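Local coordinates for protein uncharacterized conserved (Bdellovibrio bacteriovorus, PDB 7O21) that probably trims peptidoglycan as an LD-carboxypeptidase of the YkuD family, an activity linked to the curved shape of this predatory bacterium's cells, at residues G60-Q64 with H187-R191; P70-G74 with C151-R155; G110-F114 with I159-A163; Y244-S250 with T265-S271; Y277-Y283 with R295-F301. All blocks are in the same frame, centred on the assembly; numbering follows the deposited sequence.

Interaction 1: residues G60-Q64 with H187-R191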
# COMPACT_ATOMS: atom_id res chain seq x y z
N GLY A 60 -13.03 13.54 -24.00
CA GLY A 60 -11.82 13.88 -24.72
C GLY A 60 -10.84 14.58 -23.79
O GLY A 60 -10.49 14.06 -22.72
N GLU A 61 -10.39 15.76 -24.20
CA GLU A 61 -9.54 16.61 -23.38
C GLU A 61 -10.32 17.42 -22.36
O GLU A 61 -9.71 18.06 -21.50
CB GLU A 61 -8.74 17.58 -24.25
CG GLU A 61 -7.85 16.92 -25.28
CD GLU A 61 -6.94 17.93 -25.97
OE1 GLU A 61 -5.71 17.82 -25.84
OE2 GLU A 61 -7.47 18.85 -26.63
N GLN A 62 -11.64 17.42 -22.46
CA GLN A 62 -12.50 18.16 -21.55
C GLN A 62 -13.01 17.26 -20.44
O GLN A 62 -12.78 16.04 -20.42
CB GLN A 62 -13.68 18.79 -22.30
CG GLN A 62 -13.35 20.08 -23.05
CD GLN A 62 -12.42 19.86 -24.22
OE1 GLN A 62 -12.70 19.04 -25.09
NE2 GLN A 62 -11.30 20.58 -24.24
N ILE A 63 -13.67 17.88 -19.47
CA ILE A 63 -14.33 17.17 -18.39
C ILE A 63 -15.78 17.63 -18.36
O ILE A 63 -16.10 18.76 -18.76
CB ILE A 63 -13.66 17.41 -17.02
CG1 ILE A 63 -13.81 18.88 -16.59
CG2 ILE A 63 -12.20 16.97 -17.06
CD1 ILE A 63 -13.27 19.17 -15.20
N GLN A 64 -16.67 16.76 -17.88
CA GLN A 64 -18.09 17.07 -17.85
C GLN A 64 -18.67 16.57 -16.54
O GLN A 64 -18.46 15.41 -16.18
CB GLN A 64 -18.79 16.37 -19.03
CG GLN A 64 -20.26 16.73 -19.19
CD GLN A 64 -20.85 16.15 -20.46
OE1 GLN A 64 -20.14 15.55 -21.27
NE2 GLN A 64 -22.15 16.33 -20.64
N HIS A 187 -10.57 27.62 -17.60
CA HIS A 187 -10.22 26.23 -17.33
C HIS A 187 -9.32 25.67 -18.42
O HIS A 187 -8.30 25.03 -18.14
CB HIS A 187 -11.49 25.37 -17.22
CG HIS A 187 -11.26 24.05 -16.57
ND1 HIS A 187 -10.93 22.91 -17.28
CD2 HIS A 187 -11.30 23.68 -15.27
CE1 HIS A 187 -10.79 21.90 -16.44
NE2 HIS A 187 -10.99 22.34 -15.21
N ASP A 188 -9.68 25.91 -19.68
CA ASP A 188 -8.86 25.41 -20.78
C ASP A 188 -7.49 26.06 -20.79
O ASP A 188 -6.49 25.41 -21.11
CB ASP A 188 -9.56 25.62 -22.12
CG ASP A 188 -8.80 24.97 -23.26
OD1 ASP A 188 -8.80 23.72 -23.32
OD2 ASP A 188 -8.20 25.70 -24.07
N LYS A 189 -7.41 27.34 -20.43
CA LYS A 189 -6.12 28.00 -20.36
C LYS A 189 -5.23 27.33 -19.33
O LYS A 189 -4.07 27.01 -19.60
CB LYS A 189 -6.31 29.49 -20.04
CG LYS A 189 -5.03 30.30 -20.06
CD LYS A 189 -4.48 30.49 -18.65
CE LYS A 189 -3.21 31.34 -18.66
NZ LYS A 189 -2.22 30.91 -19.70
N ARG A 190 -5.78 27.08 -18.13
CA ARG A 190 -5.03 26.39 -17.09
C ARG A 190 -4.62 24.99 -17.52
O ARG A 190 -3.49 24.56 -17.26
CB ARG A 190 -5.85 26.35 -15.80
CG ARG A 190 -6.15 27.72 -15.24
CD ARG A 190 -6.70 27.62 -13.84
NE ARG A 190 -7.13 28.93 -13.36
CZ ARG A 190 -7.29 29.23 -12.08
NH1 ARG A 190 -7.05 28.32 -11.14
NH2 ARG A 190 -7.69 30.45 -11.73
N ARG A 191 -5.54 24.26 -18.16
CA ARG A 191 -5.21 22.92 -18.63
C ARG A 191 -4.05 22.97 -19.62
O ARG A 191 -3.11 22.17 -19.52
CB ARG A 191 -6.44 22.26 -19.25
CG ARG A 191 -6.22 20.80 -19.67
CD ARG A 191 -7.37 20.25 -20.52
NE ARG A 191 -7.56 21.02 -21.75
CZ ARG A 191 -6.77 20.93 -22.82
NH1 ARG A 191 -5.73 20.10 -22.81
NH2 ARG A 191 -7.01 21.67 -23.89
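Glu61 lies across the guanidinium of Arg191 where strand 62-73 of the YkuD-type catalytic domain meets helix 184-206, the long helix that farther along packs on the NTF2-like sheet. The two side chains meet at about a right angle. Glu61 CB stands over the centre of one guanidinium face, 4.1 Å from Arg191 CZ, while the carboxylate plane is turned 45° from the guanidinium. Glu61 OE1 sits 3.8 Å from Arg191 NH1 but well out of its plane, which makes this a long salt bridge of charge alone. The guanidinium's hydrogen bonds go to other groups. Arg191 NH2 meets Asp188 OD1 at 2.8 Å in the guanidinium plane, a bond left doubtful by a second Asp188 conformer, and NH1 binds Gln32. A bend at chi3 (60°) swings the guanidinium out of the line of the otherwise extended chain, with its NE/NH2 edge toward Asp188. Asp188 and Gln32 together probably set its rotation, and Glu61 probably adds attraction. Beside this charged group, the contact passes to a methyl against an imidazole. His187, its NE2 bonded to Leu30 O, crosses Ile63 at about a right angle, and Ile63 CD1 touches the imidazole at His187 CE1, 3.9 Å away.

Interaction 2: residues P70-G74 with C151-R155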
# COMPACT_ATOMS: atom_id res chain seq x y z
N PRO A 70 -25.66 15.76 -2.15
CA PRO A 70 -25.17 16.27 -0.87
C PRO A 70 -24.13 15.34 -0.26
O PRO A 70 -24.17 14.11 -0.44
CB PRO A 70 -26.43 16.32 -0.00
CG PRO A 70 -27.60 16.23 -0.98
CD PRO A 70 -27.09 15.41 -2.12
N ALA A 71 -23.20 15.94 0.47
CA ALA A 71 -22.19 15.19 1.20
C ALA A 71 -21.67 16.07 2.33
O ALA A 71 -21.83 17.29 2.30
CB ALA A 71 -21.02 14.83 0.28
N ASP A 72 -21.08 15.44 3.34
CA ASP A 72 -20.46 16.20 4.42
C ASP A 72 -19.26 15.42 4.92
O ASP A 72 -18.99 14.30 4.47
CB ASP A 72 -21.47 16.48 5.54
CG ASP A 72 -21.26 17.85 6.19
OD1 ASP A 72 -20.13 18.37 6.20
OD2 ASP A 72 -22.26 18.39 6.72
N ILE A 73 -18.52 16.03 5.84
CA ILE A 73 -17.35 15.41 6.45
C ILE A 73 -17.67 15.00 7.87
O ILE A 73 -18.29 15.77 8.63
CB ILE A 73 -16.15 16.38 6.42
CG1 ILE A 73 -15.87 16.84 4.99
CG2 ILE A 73 -14.94 15.71 7.07
CD1 ILE A 73 -15.38 15.75 4.05
N GLY A 74 -17.25 13.80 8.25
CA GLY A 74 -17.45 13.35 9.61
C GLY A 74 -16.65 14.18 10.59
O GLY A 74 -15.56 14.66 10.30
N CYS A 151 -13.79 11.64 7.29
CA CYS A 151 -14.41 10.79 6.28
C CYS A 151 -15.42 11.58 5.47
O CYS A 151 -16.05 12.51 5.97
CB CYS A 151 -15.12 9.63 6.96
SG CYS A 151 -13.94 8.34 7.45
N VAL A 152 -15.59 11.19 4.22
CA VAL A 152 -16.64 11.75 3.37
C VAL A 152 -17.89 10.90 3.53
O VAL A 152 -17.85 9.69 3.29
CB VAL A 152 -16.20 11.80 1.90
CG1 VAL A 152 -17.31 12.41 1.04
CG2 VAL A 152 -14.87 12.55 1.76
N VAL A 153 -18.99 11.51 3.95
CA VAL A 153 -20.20 10.77 4.28
C VAL A 153 -21.34 11.25 3.38
O VAL A 153 -21.53 12.46 3.19
CB VAL A 153 -20.58 10.96 5.76
CG1 VAL A 153 -21.72 10.00 6.17
CG2 VAL A 153 -19.35 10.78 6.65
N VAL A 154 -22.09 10.28 2.85
CA VAL A 154 -23.24 10.51 2.00
C VAL A 154 -24.38 9.62 2.49
O VAL A 154 -24.20 8.72 3.31
CB VAL A 154 -22.94 10.24 0.52
CG1 VAL A 154 -21.85 11.18 0.01
CG2 VAL A 154 -22.50 8.79 0.32
N ARG A 155 -25.54 9.82 1.92
CA ARG A 155 -26.71 8.99 2.25
C ARG A 155 -26.59 7.61 1.60
O ARG A 155 -25.86 7.43 0.67
CB ARG A 155 -27.99 9.74 1.85
CG ARG A 155 -28.26 10.99 2.67
CD ARG A 155 -28.59 10.63 4.10
NE ARG A 155 -28.52 11.74 5.02
CZ ARG A 155 -28.41 11.57 6.31
NH1 ARG A 155 -28.32 12.59 7.12
NH2 ARG A 155 -28.34 10.37 6.80
O HOH W 1 -25.95 12.30 0.44
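Ile73, with chi1 at -56° and chi2 at -67°, curls its longer branch back across to the neighbouring strand, where CD1 lies 4.0 Å from Val152 CG2. That valine branch stands beside its own backbone N, where the isoleucine methyl meets it. They form a non-hydrogen-bonded antiparallel pair, and it is the backbone on either side that ties the strands together. Asp72 and Val153 are the hydrogen-bonded pair. Val153 N donates to Asp72 O at 2.8 Å, nearly straight at 172°, and Asp72 N returns a bond to Val153 O at 3.0 Å. Two residues on, Gly74 N donates to Cys151 O at 2.9 Å. The same carbonyl also receives the CA-H of Ile73, with Ile73 CA 3.2 Å from Cys151 O, so two neighbouring residues converge on the backbone carbonyl of Cys151, the predicted nucleophile. Asp72 turns its carboxylate away from the partner strand, and OD1 takes the N-H of Ile73. At the far end Ala71 CB packs on Val154 CG1 at 3.8 Å. Beyond it the strands part, and a water spans them, donating to Pro70 O and accepting from Arg155 N. The backbone of strand 152-153 is also bonded on its other side, to Trp134 and His136. At the head of a strand flanked on both sides, Cys151 places its sulfur beside His136, the predicted proton donor/acceptor, in the Cys-His active site typical of the YkuD L,D-transpeptidase fold.

Interaction 3: residues G110-F114 with I159-A163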
# COMPACT_ATOMS: atom_id res chain seq x y z
N GLY A 110 -23.31 2.82 7.17
CA GLY A 110 -24.38 2.54 6.24
C GLY A 110 -24.06 1.37 5.34
O GLY A 110 -23.34 0.43 5.71
N ALA A 111 -24.58 1.42 4.12
CA ALA A 111 -24.60 0.24 3.27
C ALA A 111 -23.26 -0.08 2.63
O ALA A 111 -23.03 -1.23 2.25
CB ALA A 111 -25.66 0.39 2.18
N LEU A 112 -22.35 0.90 2.50
CA LEU A 112 -21.13 0.66 1.75
C LEU A 112 -20.08 1.65 2.22
O LEU A 112 -20.40 2.77 2.62
CB LEU A 112 -21.34 0.89 0.25
CG LEU A 112 -21.97 -0.16 -0.67
CD1 LEU A 112 -21.95 0.36 -2.10
CD2 LEU A 112 -21.22 -1.47 -0.58
N ALA A 113 -18.82 1.24 2.12
CA ALA A 113 -17.70 2.15 2.33
C ALA A 113 -16.66 1.87 1.26
O ALA A 113 -16.48 0.73 0.83
CB ALA A 113 -17.03 1.98 3.70
N PHE A 114 -15.97 2.92 0.85
CA PHE A 114 -14.82 2.80 -0.04
C PHE A 114 -13.62 3.39 0.66
O PHE A 114 -13.68 4.52 1.15
CB PHE A 114 -15.08 3.54 -1.35
CG PHE A 114 -16.16 2.92 -2.18
CD1 PHE A 114 -17.48 3.32 -2.01
CD2 PHE A 114 -15.86 1.94 -3.12
CE1 PHE A 114 -18.49 2.75 -2.76
CE2 PHE A 114 -16.88 1.35 -3.87
CZ PHE A 114 -18.19 1.76 -3.69
N ILE A 159 -24.64 6.43 -1.86
CA ILE A 159 -23.44 5.59 -1.96
C ILE A 159 -23.67 4.45 -2.94
O ILE A 159 -22.74 4.02 -3.63
CB ILE A 159 -22.94 5.11 -0.57
CG1 ILE A 159 -21.48 4.64 -0.67
CG2 ILE A 159 -23.81 3.97 -0.04
CD1 ILE A 159 -20.46 5.76 -0.77
N LYS A 160 -24.92 3.97 -3.02
CA LYS A 160 -25.23 2.91 -3.98
C LYS A 160 -25.16 3.42 -5.42
O LYS A 160 -24.74 2.68 -6.32
CB LYS A 160 -26.60 2.31 -3.67
CG LYS A 160 -26.65 1.62 -2.32
CD LYS A 160 -28.07 1.18 -1.95
CE LYS A 160 -28.08 0.63 -0.53
NZ LYS A 160 -29.46 0.40 -0.01
N LYS A 161 -25.57 4.66 -5.67
CA LYS A 161 -25.39 5.23 -7.00
C LYS A 161 -23.91 5.41 -7.33
O LYS A 161 -23.48 5.11 -8.45
CB LYS A 161 -26.10 6.58 -7.10
CG LYS A 161 -27.63 6.53 -6.96
CD LYS A 161 -28.21 7.94 -6.91
CE LYS A 161 -29.73 7.92 -6.77
NZ LYS A 161 -30.28 9.29 -6.51
N LEU A 162 -23.12 5.90 -6.37
CA LEU A 162 -21.72 6.16 -6.66
C LEU A 162 -20.96 4.88 -6.96
O LEU A 162 -19.97 4.90 -7.71
CB LEU A 162 -21.07 6.88 -5.48
CG LEU A 162 -21.59 8.30 -5.22
CD1 LEU A 162 -20.94 8.86 -3.96
CD2 LEU A 162 -21.31 9.19 -6.42
N ALA A 163 -21.39 3.76 -6.39
CA ALA A 163 -20.70 2.50 -6.62
C ALA A 163 -20.61 2.18 -8.11
O ALA A 163 -19.63 1.56 -8.55
CB ALA A 163 -21.39 1.36 -5.86
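Ile159 O accepts the helical bond from Ala163 N at 3.1 Å, and Leu112 CD1 comes to 4.0 Å from that same Ile159 O, so a leucine methyl rests against the turn the bond closes. Here helix 156-163 of the YkuD-type domain packs on strand 113-116 and the loop leading into it, through apolar side chains. Leu112 makes a two-point contact: CB lies 3.9 Å from Ile159 CG1, and its extended branch brings CD1 to Ala163 CB. Two residues farther along, Phe114 points to the same side, as alternate residues of an extended chain do. It offers the helix the edge of its ring. Ile159 CD1 touches Phe114 CD1 at 4.0 Å and Ala163 CB touches Phe114 CZ at 3.9 Å; these two points on the same ring edge, with CE1 between them, meet residues one helical turn apart. Phe114 and Ile159 run past each other in opposite directions. With chi1 at -162° Ile159 brings CG1 against Leu112 CB and CD1 against the ring, while it also touches Leu135 of strand 134-136. At the more exposed margin the lysine is extended, and its aliphatic part lies against the loop, Lys160 CE 3.6 Å from Ala111 CB.

Interaction 4: residues Y244-S250 with T265-S271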
# COMPACT_ATOMS: atom_id res chain seq x y z
N TYR A 244 19.76 7.60 -28.21
CA TYR A 244 18.43 8.06 -28.58
C TYR A 244 17.38 7.24 -27.87
O TYR A 244 17.41 6.00 -27.91
CB TYR A 244 18.22 8.00 -30.10
CG TYR A 244 19.13 8.92 -30.87
CD1 TYR A 244 18.92 10.29 -30.88
CD2 TYR A 244 20.21 8.42 -31.59
CE1 TYR A 244 19.76 11.14 -31.59
CE2 TYR A 244 21.04 9.26 -32.30
CZ TYR A 244 20.82 10.62 -32.30
OH TYR A 244 21.66 11.45 -33.01
N ILE A 245 16.44 7.93 -27.22
CA ILE A 245 15.30 7.29 -26.58
C ILE A 245 14.02 7.96 -27.04
O ILE A 245 14.03 9.06 -27.61
CB ILE A 245 15.41 7.29 -25.03
CG1 ILE A 245 15.38 8.73 -24.50
CG2 ILE A 245 16.66 6.55 -24.57
CD1 ILE A 245 15.17 8.81 -22.98
N LYS A 246 12.91 7.27 -26.80
CA LYS A 246 11.57 7.77 -27.11
C LYS A 246 10.74 7.66 -25.84
O LYS A 246 10.73 6.61 -25.20
CB LYS A 246 10.92 6.91 -28.19
CG LYS A 246 11.46 7.13 -29.60
CD LYS A 246 11.30 5.86 -30.43
CE LYS A 246 10.36 6.05 -31.61
NZ LYS A 246 8.94 5.75 -31.24
N VAL A 247 10.05 8.74 -25.48
CA VAL A 247 9.15 8.75 -24.33
C VAL A 247 7.79 9.24 -24.81
O VAL A 247 7.68 10.37 -25.30
CB VAL A 247 9.66 9.64 -23.18
CG1 VAL A 247 8.70 9.55 -21.99
CG2 VAL A 247 11.08 9.26 -22.79
N HIS A 248 6.78 8.40 -24.69
CA HIS A 248 5.43 8.75 -25.09
C HIS A 248 4.49 8.62 -23.90
O HIS A 248 4.58 7.64 -23.14
CB HIS A 248 4.96 7.87 -26.25
CG HIS A 248 5.72 8.12 -27.52
ND1 HIS A 248 6.21 7.10 -28.31
CD2 HIS A 248 6.08 9.27 -28.13
CE1 HIS A 248 6.84 7.61 -29.35
NE2 HIS A 248 6.77 8.93 -29.27
N LEU A 249 3.61 9.60 -23.74
CA LEU A 249 2.69 9.65 -22.61
C LEU A 249 1.27 9.70 -23.13
O LEU A 249 0.96 10.53 -24.00
CB LEU A 249 2.93 10.91 -21.78
CG LEU A 249 4.37 11.22 -21.38
CD1 LEU A 249 4.44 12.54 -20.60
CD2 LEU A 249 4.90 10.08 -20.56
N SER A 250 0.40 8.84 -22.60
CA SER A 250 -1.01 8.99 -22.90
C SER A 250 -1.54 10.28 -22.28
O SER A 250 -0.95 10.86 -21.36
CB SER A 250 -1.80 7.79 -22.37
OG SER A 250 -1.93 7.84 -20.95
N THR A 265 -0.15 9.09 -15.99
CA THR A 265 -0.20 8.78 -17.41
C THR A 265 0.26 7.34 -17.63
O THR A 265 0.91 6.74 -16.77
CB THR A 265 0.68 9.76 -18.20
OG1 THR A 265 0.65 9.45 -19.60
CG2 THR A 265 2.12 9.69 -17.73
N LEU A 266 -0.13 6.76 -18.77
CA LEU A 266 0.48 5.53 -19.27
C LEU A 266 1.68 5.92 -20.14
O LEU A 266 1.54 6.65 -21.12
CB LEU A 266 -0.54 4.72 -20.07
CG LEU A 266 -0.06 3.32 -20.50
CD1 LEU A 266 0.20 2.44 -19.29
CD2 LEU A 266 -1.12 2.66 -21.37
N GLN A 267 2.86 5.45 -19.75
CA GLN A 267 4.12 5.87 -20.35
C GLN A 267 4.73 4.73 -21.14
O GLN A 267 4.85 3.61 -20.63
CB GLN A 267 5.08 6.28 -19.24
CG GLN A 267 6.51 6.55 -19.69
CD GLN A 267 7.45 6.71 -18.50
OE1 GLN A 267 7.43 7.74 -17.83
NE2 GLN A 267 8.22 5.67 -18.20
N ARG A 268 5.13 5.02 -22.37
CA ARG A 268 5.92 4.10 -23.18
C ARG A 268 7.34 4.65 -23.25
O ARG A 268 7.54 5.79 -23.67
CB ARG A 268 5.33 3.97 -24.58
CG ARG A 268 6.03 2.94 -25.44
CD ARG A 268 5.49 2.99 -26.87
NE ARG A 268 6.01 1.89 -27.68
CZ ARG A 268 7.14 1.95 -28.37
NH1 ARG A 268 7.88 3.05 -28.35
NH2 ARG A 268 7.54 0.91 -29.09
N TYR A 269 8.30 3.84 -22.82
CA TYR A 269 9.72 4.19 -22.86
C TYR A 269 10.44 3.24 -23.81
O TYR A 269 10.30 2.02 -23.69
CB TYR A 269 10.34 4.02 -21.46
CG TYR A 269 11.79 4.44 -21.39
CD1 TYR A 269 12.81 3.53 -21.65
CD2 TYR A 269 12.14 5.74 -21.06
CE1 TYR A 269 14.14 3.92 -21.58
CE2 TYR A 269 13.44 6.13 -20.98
CZ TYR A 269 14.44 5.22 -21.26
OH TYR A 269 15.74 5.64 -21.16
N GLU A 270 11.22 3.79 -24.73
CA GLU A 270 11.94 2.98 -25.70
C GLU A 270 13.38 3.44 -25.83
O GLU A 270 13.64 4.63 -26.07
CB GLU A 270 11.29 3.02 -27.08
CG GLU A 270 12.08 2.22 -28.12
CD GLU A 270 11.29 1.93 -29.40
OE1 GLU A 270 10.30 2.64 -29.66
OE2 GLU A 270 11.67 1.00 -30.14
N SER A 271 14.31 2.50 -25.72
CA SER A 271 15.67 2.67 -26.19
C SER A 271 15.95 1.57 -27.21
O SER A 271 15.11 0.70 -27.47
CB SER A 271 16.66 2.56 -25.04
OG SER A 271 16.71 1.22 -24.60
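Lys246 and Glu270 form one hydrogen-bonded pair of this antiparallel hairpin, and His248 and Arg268 the next. Lys246 N donates to Glu270 O at 2.8 Å, and both pairs are closed by reciprocal bonds. Ser250 extends the ladder: its N donates to Leu266 O, and its OG, set between backbone N and carbonyl carbon (chi1 74°), accepts Leu266 N at 3.0 Å as well as bonding Thr36. Thr265 OG1 donates to Ser250 O at 2.8 Å.

Charges gather on the face of Lys246, His248, Arg268 and Glu270. Arg268 NH1 points at Glu270 OE1, 2.8 Å away, the oxygen lying in the guanidinium plane while the nitrogen stands above the carboxylate plane. Lys246 runs beside Glu270, and its NZ makes a long salt bridge of 3.7 Å to the same OE1. That shared oxygen probably eases the two cations' proximity.

The face of Val247, Leu249, Gln267 and Tyr269 is packed mainly by carbon, with Ile245 joining at its end. Tyr269 CE2 meets Ile245 CD1 at 3.8 Å, and Leu249 CD2 lies alongside Gln267 CG, while Gln267 OE1 bonds Lys280 NZ. Helix 184-206 lies against this face through Trp201 and Trp205, and strand 275-287 continues the NTF2-like sheet.

Interaction 5: residues Y277-Y283 with R295-F301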
# COMPACT_ATOMS: atom_id res chain seq x y z
N TYR A 277 6.14 -0.40 -21.01
CA TYR A 277 4.94 0.38 -20.73
C TYR A 277 4.69 0.33 -19.23
O TYR A 277 4.85 -0.72 -18.60
CB TYR A 277 3.71 -0.19 -21.47
CG TYR A 277 3.85 -0.19 -22.97
CD1 TYR A 277 4.58 -1.17 -23.62
CD2 TYR A 277 3.24 0.79 -23.75
CE1 TYR A 277 4.71 -1.18 -24.99
CE2 TYR A 277 3.36 0.79 -25.13
CZ TYR A 277 4.10 -0.20 -25.74
OH TYR A 277 4.24 -0.22 -27.11
N GLY A 278 4.29 1.45 -18.65
CA GLY A 278 4.03 1.43 -17.22
C GLY A 278 3.25 2.66 -16.83
O GLY A 278 3.10 3.61 -17.60
N VAL A 279 2.72 2.60 -15.62
CA VAL A 279 1.93 3.70 -15.07
C VAL A 279 2.90 4.67 -14.41
O VAL A 279 3.63 4.29 -13.49
CB VAL A 279 0.90 3.17 -14.07
CG1 VAL A 279 0.13 4.33 -13.46
CG2 VAL A 279 -0.05 2.20 -14.77
N LYS A 280 2.92 5.91 -14.88
CA LYS A 280 3.83 6.94 -14.39
C LYS A 280 3.02 7.96 -13.61
O LYS A 280 2.07 8.56 -14.14
CB LYS A 280 4.53 7.60 -15.58
CG LYS A 280 5.39 8.83 -15.26
CD LYS A 280 6.34 8.69 -14.06
CE LYS A 280 7.42 7.60 -14.26
NZ LYS A 280 8.49 8.03 -15.20
N THR A 281 3.34 8.12 -12.33
CA THR A 281 2.71 9.14 -11.50
C THR A 281 3.77 10.11 -11.02
O THR A 281 4.78 9.69 -10.45
CB THR A 281 2.02 8.52 -10.29
OG1 THR A 281 1.19 7.43 -10.72
CG2 THR A 281 1.16 9.55 -9.61
N ILE A 282 3.53 11.40 -11.26
CA ILE A 282 4.44 12.48 -10.89
C ILE A 282 3.77 13.31 -9.81
O ILE A 282 2.61 13.71 -9.95
CB ILE A 282 4.73 13.35 -12.13
CG1 ILE A 282 5.28 12.48 -13.27
CG2 ILE A 282 5.67 14.50 -11.77
CD1 ILE A 282 5.24 13.16 -14.62
N TYR A 283 4.49 13.56 -8.72
CA TYR A 283 4.04 14.40 -7.62
C TYR A 283 4.95 15.62 -7.61
O TYR A 283 6.17 15.47 -7.55
CB TYR A 283 4.21 13.67 -6.29
CG TYR A 283 3.43 12.38 -6.14
CD1 TYR A 283 3.85 11.21 -6.76
CD2 TYR A 283 2.28 12.34 -5.36
CE1 TYR A 283 3.14 10.03 -6.62
CE2 TYR A 283 1.57 11.16 -5.21
CZ TYR A 283 2.00 10.02 -5.85
OH TYR A 283 1.29 8.84 -5.69
N ARG A 295 8.43 13.53 -6.16
CA ARG A 295 8.36 12.08 -6.19
C ARG A 295 7.92 11.66 -7.59
O ARG A 295 7.16 12.36 -8.24
CB ARG A 295 7.32 11.53 -5.19
CG ARG A 295 7.40 12.04 -3.75
CD ARG A 295 8.51 11.34 -2.96
NE ARG A 295 8.54 11.74 -1.55
CZ ARG A 295 9.28 12.72 -1.04
NH1 ARG A 295 9.23 12.98 0.26
NH2 ARG A 295 10.07 13.45 -1.83
N GLU A 296 8.44 10.52 -8.05
CA GLU A 296 8.07 10.01 -9.37
C GLU A 296 8.01 8.49 -9.27
O GLU A 296 9.00 7.86 -8.88
CB GLU A 296 9.10 10.44 -10.42
CG GLU A 296 8.78 10.00 -11.85
CD GLU A 296 9.65 10.67 -12.89
OE1 GLU A 296 10.25 11.72 -12.56
OE2 GLU A 296 9.75 10.17 -14.03
N GLU A 297 6.85 7.91 -9.60
CA GLU A 297 6.61 6.48 -9.46
C GLU A 297 6.36 5.85 -10.82
O GLU A 297 5.85 6.50 -11.75
CB GLU A 297 5.39 6.21 -8.57
CG GLU A 297 5.53 6.69 -7.13
CD GLU A 297 4.28 6.43 -6.29
OE1 GLU A 297 3.14 6.64 -6.79
OE2 GLU A 297 4.43 6.00 -5.13
N TRP A 298 6.72 4.58 -10.94
CA TRP A 298 6.47 3.81 -12.16
C TRP A 298 6.07 2.41 -11.74
O TRP A 298 6.72 1.80 -10.88
CB TRP A 298 7.72 3.78 -13.05
CG TRP A 298 7.54 3.07 -14.39
CD1 TRP A 298 7.21 3.64 -15.59
CD2 TRP A 298 7.74 1.67 -14.66
NE1 TRP A 298 7.17 2.68 -16.58
CE2 TRP A 298 7.48 1.46 -16.03
CE3 TRP A 298 8.09 0.57 -13.87
CZ2 TRP A 298 7.58 0.20 -16.63
CZ3 TRP A 298 8.18 -0.68 -14.47
CH2 TRP A 298 7.92 -0.85 -15.83
N ALA A 299 4.98 1.91 -12.32
CA ALA A 299 4.56 0.53 -12.10
C ALA A 299 4.34 -0.12 -13.46
O ALA A 299 3.78 0.50 -14.36
CB ALA A 299 3.26 0.49 -11.29
N PRO A 300 4.79 -1.36 -13.66
CA PRO A 300 4.68 -1.98 -14.98
C PRO A 300 3.22 -2.18 -15.37
O PRO A 300 2.35 -2.39 -14.53
CB PRO A 300 5.40 -3.32 -14.82
CG PRO A 300 5.31 -3.62 -13.37
CD PRO A 300 5.33 -2.30 -12.65
N PHE A 301 2.97 -2.09 -16.68
CA PHE A 301 1.64 -2.26 -17.24
C PHE A 301 1.66 -3.37 -18.28
O PHE A 301 2.53 -3.39 -19.16
CB PHE A 301 1.16 -0.98 -17.92
CG PHE A 301 -0.07 -1.18 -18.77
CD1 PHE A 301 -1.33 -1.06 -18.21
CD2 PHE A 301 0.04 -1.49 -20.11
CE1 PHE A 301 -2.46 -1.25 -18.99
CE2 PHE A 301 -1.08 -1.68 -20.89
CZ PHE A 301 -2.33 -1.56 -20.33
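The hairpin of strands 275-287 and 290-300 closes one edge of the curved antiparallel sheet of the NTF2-like domain, and residues Tyr277-Tyr283 pair along it with Arg295-Phe301. Val279 with Ala299, Thr281 with Glu297 and Tyr283 with Arg295 are the hydrogen-bonded pairs. The shortest of their bonds runs from Val279 N to Ala299 O at 2.7 Å.

Between these pairs, Lys280 and Glu296 share a face. The lysine chain is bent at three successive torsions, beginning with chi2 at 46°, and coils back over the partner strand. Its CE consequently lies 3.2 Å from Glu297 O, and NZ reaches Glu296 OE2 at 2.7 Å, on the anti lone pair. The extended Glu296 comes to meet it. Both ends have second partners, Gln267 OE1 for Lys280 NZ and Tyr217 OH for Glu296 OE1, so this buried ion pair is fixed from each side.

On the other face, Tyr283 crosses Arg295 at about a right angle, with its CD1 3.8 Å from Arg295 CB. Glu297 OE1 approaches the edge of the same ring with its carboxylate nearly perpendicular to it, a detail left doubtful by the second conformer of the glutamate.

At the Tyr277 end of the ladder, Phe301 N donates to Tyr277 O at 3.0 Å from above the carbonyl plane. Trp298 receives a cation-pi contact from Lys103 of the second subunit. The indole of Trp298 also leans obliquely over the strand at Gly278, where the absence of a side chain lets Trp298 NE1 come within 3.4 Å of Gly278 CA.

The five contacts fall into two groups, with interaction 1 set between a strand of the catalytic domain and the helix that packs on the NTF2-like sheet. Interactions 2 and 3, centred 11 Å apart, touch where Val154 CG2 packs on Ile159 CB at 3.8 Å. Interaction 2 holds the predicted nucleophile Cys151, its side chain about 4 Å from that of the predicted proton donor/acceptor His136 and from a thiocyanate, probably from the crystallisation liquor; interaction 3 brings the Ile159 side chain about 6 Å from that of His136. Interactions 4 and 5 are successive hairpins, joined by a probable hydrogen bond, Arg268 NE to Tyr277 OH at 2.8 Å. Interaction 1 is centred 27 Å from interaction 2.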